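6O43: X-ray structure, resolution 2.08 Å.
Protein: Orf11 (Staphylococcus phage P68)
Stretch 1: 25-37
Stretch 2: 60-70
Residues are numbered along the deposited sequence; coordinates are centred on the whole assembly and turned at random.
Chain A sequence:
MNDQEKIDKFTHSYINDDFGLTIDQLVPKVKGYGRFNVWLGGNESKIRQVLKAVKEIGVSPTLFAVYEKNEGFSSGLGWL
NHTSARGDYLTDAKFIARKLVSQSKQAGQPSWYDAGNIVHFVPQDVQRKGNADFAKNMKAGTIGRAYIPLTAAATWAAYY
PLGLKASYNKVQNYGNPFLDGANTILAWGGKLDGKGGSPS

Stretch 1, residues 25-37: QLVPKVKGYGRFN
Stretch 2, residues 60-70: SPTLFAVYEKN

The apolar centre of the contact is Ala 65, whose CB points toward stretch 1 from the middle of a regular helix that begins at Pro 61 and runs on past Asn 70. Val 30 (chi1 -49°, m) places CG1 3.5 Å from Ala 65 CB, and Leu 26, one turn earlier, brings CD2 to 4.4 Å from the same Ala 65 CB. The methyl of Ala 65 thus serves as a shallow seat for both side chains. Leu 26 (mt, chi1 -73°, chi2 175°) reaches further toward the start of the second helix: its CD1 lies 3.7 Å from Pro 61 CB and 3.4 Å from Thr 62 N, so that it packs against backbone as well as side chain.

These contacts are set by two helices running almost in the same direction. Residues 25-30 belong to a helix that begins earlier in the chain and is kinked at Pro 28, whose imino nitrogen has no hydrogen to donate to the preceding turn. Its axis makes 6° with that of helix 61-70, with a closest approach of 10.5 Å. The register pairs Leu 26 CA with Thr 62 CA at 7.0 Å, Val 30 CA with Ala 65 CA at 6.5 Å and Tyr 33 CA with Lys 69 CA at 5.2 Å, the backbones drawing together toward the C-terminal end. Helix 61-70 is capped by Ser 60 (phi/psi -62/132), whose OG accepts from Leu 63 N at 2.8 Å; successive i to i+4 bonds follow, beginning with Phe 64 N to Ser 60 O at 3.1 Å.

After Val 30 the first chain makes a type I turn to Tyr 33, closed by Tyr 33 N to Val 30 O at 2.9 Å. Tyr 33 is extended (-118/148), Gly 34 has positive phi (53/-139), and the next helix carries Phe 36 back to the apolar cluster. The CA-CB bond of Phe 36 points sideways, but chi1 -54° (m) and chi2 -66° bring the ring end closer: CE2 is 3.5 Å from Glu 68 CG, and CZ is 4.1 Å from CD2 of Phe 64 (chi1 -166°, t), meeting that ring at its edge.

Toward the more exposed margin, Tyr 33 (chi1 -72°, m; chi2 -78°) presents a ring face to the aliphatic part of Lys 69 (chi1 180°, t). Lys 69 CG sits 3.6 Å from the Tyr 33 ring centroid and 16° off the normal, a CH-pi contact.

The polar edge centres on Glu 68 (chi1 -179°, t; chi2 62°, p; chi3 18°). Its OE2 accepts from Arg 35 N at 2.6 Å and from Arg 35 NH1 at 3.0 Å, the latter bond also a salt bridge, made at the guanidinium edge with Arg 35 in m, t, t and chi4 81°. One carboxylate oxygen therefore holds both backbone and side chain of Arg 35. Gly 34 CA lies 3.4 Å from Glu 68 OE2; a CB there would clash with that oxygen.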

# COMPACT_ATOMS: atom_id res chain seq x y z
N GLN A 25 17.15 -2.52 9.64
CA GLN A 25 17.11 -3.47 8.54
C GLN A 25 16.60 -2.82 7.26
O GLN A 25 17.02 -3.22 6.16
CB GLN A 25 16.25 -4.68 8.91
CG GLN A 25 16.83 -5.50 10.05
CD GLN A 25 15.81 -6.42 10.69
OE1 GLN A 25 14.74 -5.98 11.13
NE2 GLN A 25 16.12 -7.71 10.73
N LEU A 26 15.73 -1.82 7.37
CA LEU A 26 15.10 -1.23 6.19
C LEU A 26 16.06 -0.32 5.43
O LEU A 26 16.09 -0.34 4.20
CB LEU A 26 13.84 -0.46 6.59
CG LEU A 26 12.61 -1.29 6.98
CD1 LEU A 26 11.48 -0.39 7.46
CD2 LEU A 26 12.15 -2.15 5.81
N VAL A 27 16.87 0.47 6.15
CA VAL A 27 17.65 1.52 5.49
C VAL A 27 18.50 0.98 4.35
O VAL A 27 18.37 1.48 3.22
CB VAL A 27 18.48 2.30 6.53
CG1 VAL A 27 19.35 3.33 5.83
CG2 VAL A 27 17.56 2.96 7.54
N PRO A 28 19.37 -0.01 4.56
CA PRO A 28 20.18 -0.51 3.43
C PRO A 28 19.35 -1.11 2.31
O PRO A 28 19.81 -1.12 1.16
CB PRO A 28 21.09 -1.56 4.09
CG PRO A 28 20.38 -1.96 5.34
CD PRO A 28 19.69 -0.71 5.82
N LYS A 29 18.15 -1.60 2.60
CA LYS A 29 17.35 -2.25 1.57
C LYS A 29 16.75 -1.25 0.59
O LYS A 29 16.60 -1.56 -0.60
CB LYS A 29 16.24 -3.09 2.21
CG LYS A 29 16.72 -4.31 2.96
CD LYS A 29 17.40 -5.29 2.02
CE LYS A 29 17.71 -6.61 2.72
NZ LYS A 29 18.62 -7.46 1.91
N VAL A 30 16.41 -0.05 1.06
CA VAL A 30 15.60 0.89 0.29
C VAL A 30 16.38 2.09 -0.22
O VAL A 30 15.82 2.89 -0.99
CB VAL A 30 14.38 1.37 1.10
CG1 VAL A 30 13.65 0.19 1.71
CG2 VAL A 30 14.81 2.36 2.18
N LYS A 31 17.64 2.25 0.19
CA LYS A 31 18.36 3.49 -0.11
C LYS A 31 18.48 3.75 -1.61
O LYS A 31 18.57 4.90 -2.03
CB LYS A 31 19.76 3.45 0.53
CG LYS A 31 20.63 2.30 0.05
N GLY A 32 18.48 2.70 -2.43
CA GLY A 32 18.57 2.89 -3.86
C GLY A 32 17.26 3.03 -4.60
O GLY A 32 17.26 3.10 -5.83
N TYR A 33 16.13 3.11 -3.90
CA TYR A 33 14.82 3.03 -4.53
C TYR A 33 14.01 4.30 -4.34
O TYR A 33 14.12 4.97 -3.31
CB TYR A 33 14.02 1.84 -3.99
CG TYR A 33 14.52 0.50 -4.45
CD1 TYR A 33 14.24 0.04 -5.73
CD2 TYR A 33 15.29 -0.30 -3.62
CE1 TYR A 33 14.70 -1.19 -6.17
CE2 TYR A 33 15.76 -1.53 -4.04
CZ TYR A 33 15.46 -1.97 -5.32
OH TYR A 33 15.92 -3.19 -5.75
N GLY A 34 13.19 4.61 -5.34
CA GLY A 34 12.22 5.68 -5.22
C GLY A 34 12.84 6.99 -4.79
O GLY A 34 13.93 7.37 -5.23
N ARG A 35 12.14 7.70 -3.90
CA ARG A 35 12.59 9.00 -3.45
C ARG A 35 13.67 8.92 -2.38
O ARG A 35 14.31 9.94 -2.10
CB ARG A 35 11.39 9.81 -2.95
CG ARG A 35 10.50 10.23 -4.10
CD ARG A 35 9.10 10.62 -3.68
NE ARG A 35 8.29 10.86 -4.88
CZ ARG A 35 7.72 9.91 -5.60
NH1 ARG A 35 7.85 8.64 -5.25
NH2 ARG A 35 7.02 10.22 -6.68
N PHE A 36 13.90 7.75 -1.78
CA PHE A 36 15.11 7.59 -0.99
C PHE A 36 16.34 7.84 -1.85
O PHE A 36 17.37 8.30 -1.36
CB PHE A 36 15.16 6.20 -0.35
CG PHE A 36 13.94 5.85 0.46
CD1 PHE A 36 13.66 6.54 1.63
CD2 PHE A 36 13.10 4.83 0.08
CE1 PHE A 36 12.55 6.22 2.39
CE2 PHE A 36 11.98 4.50 0.84
CZ PHE A 36 11.71 5.20 2.00
N ASN A 37 16.23 7.56 -3.16
CA ASN A 37 17.31 7.82 -4.11
C ASN A 37 17.19 9.20 -4.74
O ASN A 37 18.13 10.01 -4.66
CB ASN A 37 17.32 6.74 -5.20
CG ASN A 37 18.39 6.97 -6.25
OD1 ASN A 37 19.51 7.38 -5.94
ND2 ASN A 37 18.04 6.73 -7.51
N SER A 60 3.67 2.27 9.47
CA SER A 60 4.82 1.41 9.70
C SER A 60 5.94 1.78 8.74
O SER A 60 5.70 1.93 7.53
CB SER A 60 4.43 -0.06 9.53
OG SER A 60 5.03 -0.63 8.38
N PRO A 61 7.17 1.95 9.22
CA PRO A 61 8.29 2.18 8.29
C PRO A 61 8.41 1.09 7.24
O PRO A 61 8.82 1.38 6.11
CB PRO A 61 9.52 2.20 9.22
CG PRO A 61 8.97 2.59 10.56
CD PRO A 61 7.60 2.00 10.63
N THR A 62 8.05 -0.15 7.58
CA THR A 62 8.12 -1.24 6.61
C THR A 62 7.15 -1.01 5.45
O THR A 62 7.53 -1.14 4.28
CB THR A 62 7.83 -2.57 7.29
OG1 THR A 62 8.73 -2.75 8.40
CG2 THR A 62 8.00 -3.72 6.32
N LEU A 63 5.90 -0.66 5.76
CA LEU A 63 4.92 -0.41 4.70
C LEU A 63 5.35 0.76 3.83
O LEU A 63 5.34 0.67 2.60
CB LEU A 63 3.54 -0.14 5.30
CG LEU A 63 2.48 0.32 4.29
CD1 LEU A 63 2.20 -0.78 3.28
CD2 LEU A 63 1.21 0.76 5.00
N PHE A 64 5.75 1.87 4.46
CA PHE A 64 6.19 3.05 3.72
C PHE A 64 7.32 2.69 2.76
O PHE A 64 7.25 3.00 1.56
CB PHE A 64 6.63 4.12 4.72
CG PHE A 64 6.79 5.49 4.12
CD1 PHE A 64 5.69 6.33 4.00
CD2 PHE A 64 8.04 5.96 3.72
CE1 PHE A 64 5.82 7.60 3.47
CE2 PHE A 64 8.18 7.23 3.19
CZ PHE A 64 7.07 8.05 3.06
N ALA A 65 8.35 2.02 3.26
CA ALA A 65 9.50 1.68 2.43
C ALA A 65 9.12 0.70 1.32
O ALA A 65 9.53 0.87 0.17
CB ALA A 65 10.62 1.08 3.30
N VAL A 66 8.35 -0.33 1.66
CA VAL A 66 7.98 -1.34 0.66
C VAL A 66 7.15 -0.72 -0.46
O VAL A 66 7.31 -1.07 -1.63
CB VAL A 66 7.25 -2.51 1.33
CG1 VAL A 66 6.36 -3.22 0.33
CG2 VAL A 66 8.26 -3.49 1.92
N TYR A 67 6.24 0.20 -0.11
CA TYR A 67 5.44 0.84 -1.15
C TYR A 67 6.27 1.82 -1.97
O TYR A 67 6.11 1.90 -3.20
CB TYR A 67 4.23 1.54 -0.53
CG TYR A 67 2.98 0.71 -0.58
CD1 TYR A 67 3.05 -0.68 -0.68
CD2 TYR A 67 1.72 1.30 -0.55
CE1 TYR A 67 1.90 -1.45 -0.73
CE2 TYR A 67 0.57 0.54 -0.61
CZ TYR A 67 0.66 -0.84 -0.70
OH TYR A 67 -0.48 -1.61 -0.76
N GLU A 68 7.17 2.57 -1.33
CA GLU A 68 8.03 3.47 -2.07
C GLU A 68 8.92 2.69 -3.04
O GLU A 68 9.13 3.11 -4.18
CB GLU A 68 8.88 4.31 -1.11
CG GLU A 68 9.80 5.31 -1.81
CD GLU A 68 9.04 6.35 -2.62
OE1 GLU A 68 7.83 6.52 -2.38
OE2 GLU A 68 9.65 6.99 -3.50
N LYS A 69 9.44 1.54 -2.60
CA LYS A 69 10.28 0.73 -3.48
C LYS A 69 9.48 0.24 -4.69
O LYS A 69 9.98 0.27 -5.82
CB LYS A 69 10.87 -0.44 -2.70
CG LYS A 69 11.76 -1.37 -3.52
CD LYS A 69 10.98 -2.53 -4.12
CE LYS A 69 11.87 -3.41 -4.99
NZ LYS A 69 11.11 -4.55 -5.58
N ASN A 70 8.25 -0.22 -4.46
CA ASN A 70 7.47 -0.80 -5.55
C ASN A 70 6.80 0.26 -6.41
O ASN A 70 6.52 0.01 -7.59
CB ASN A 70 6.44 -1.78 -4.99
CG ASN A 70 7.09 -3.01 -4.37
OD1 ASN A 70 8.12 -3.48 -4.84
ND2 ASN A 70 6.49 -3.52 -3.30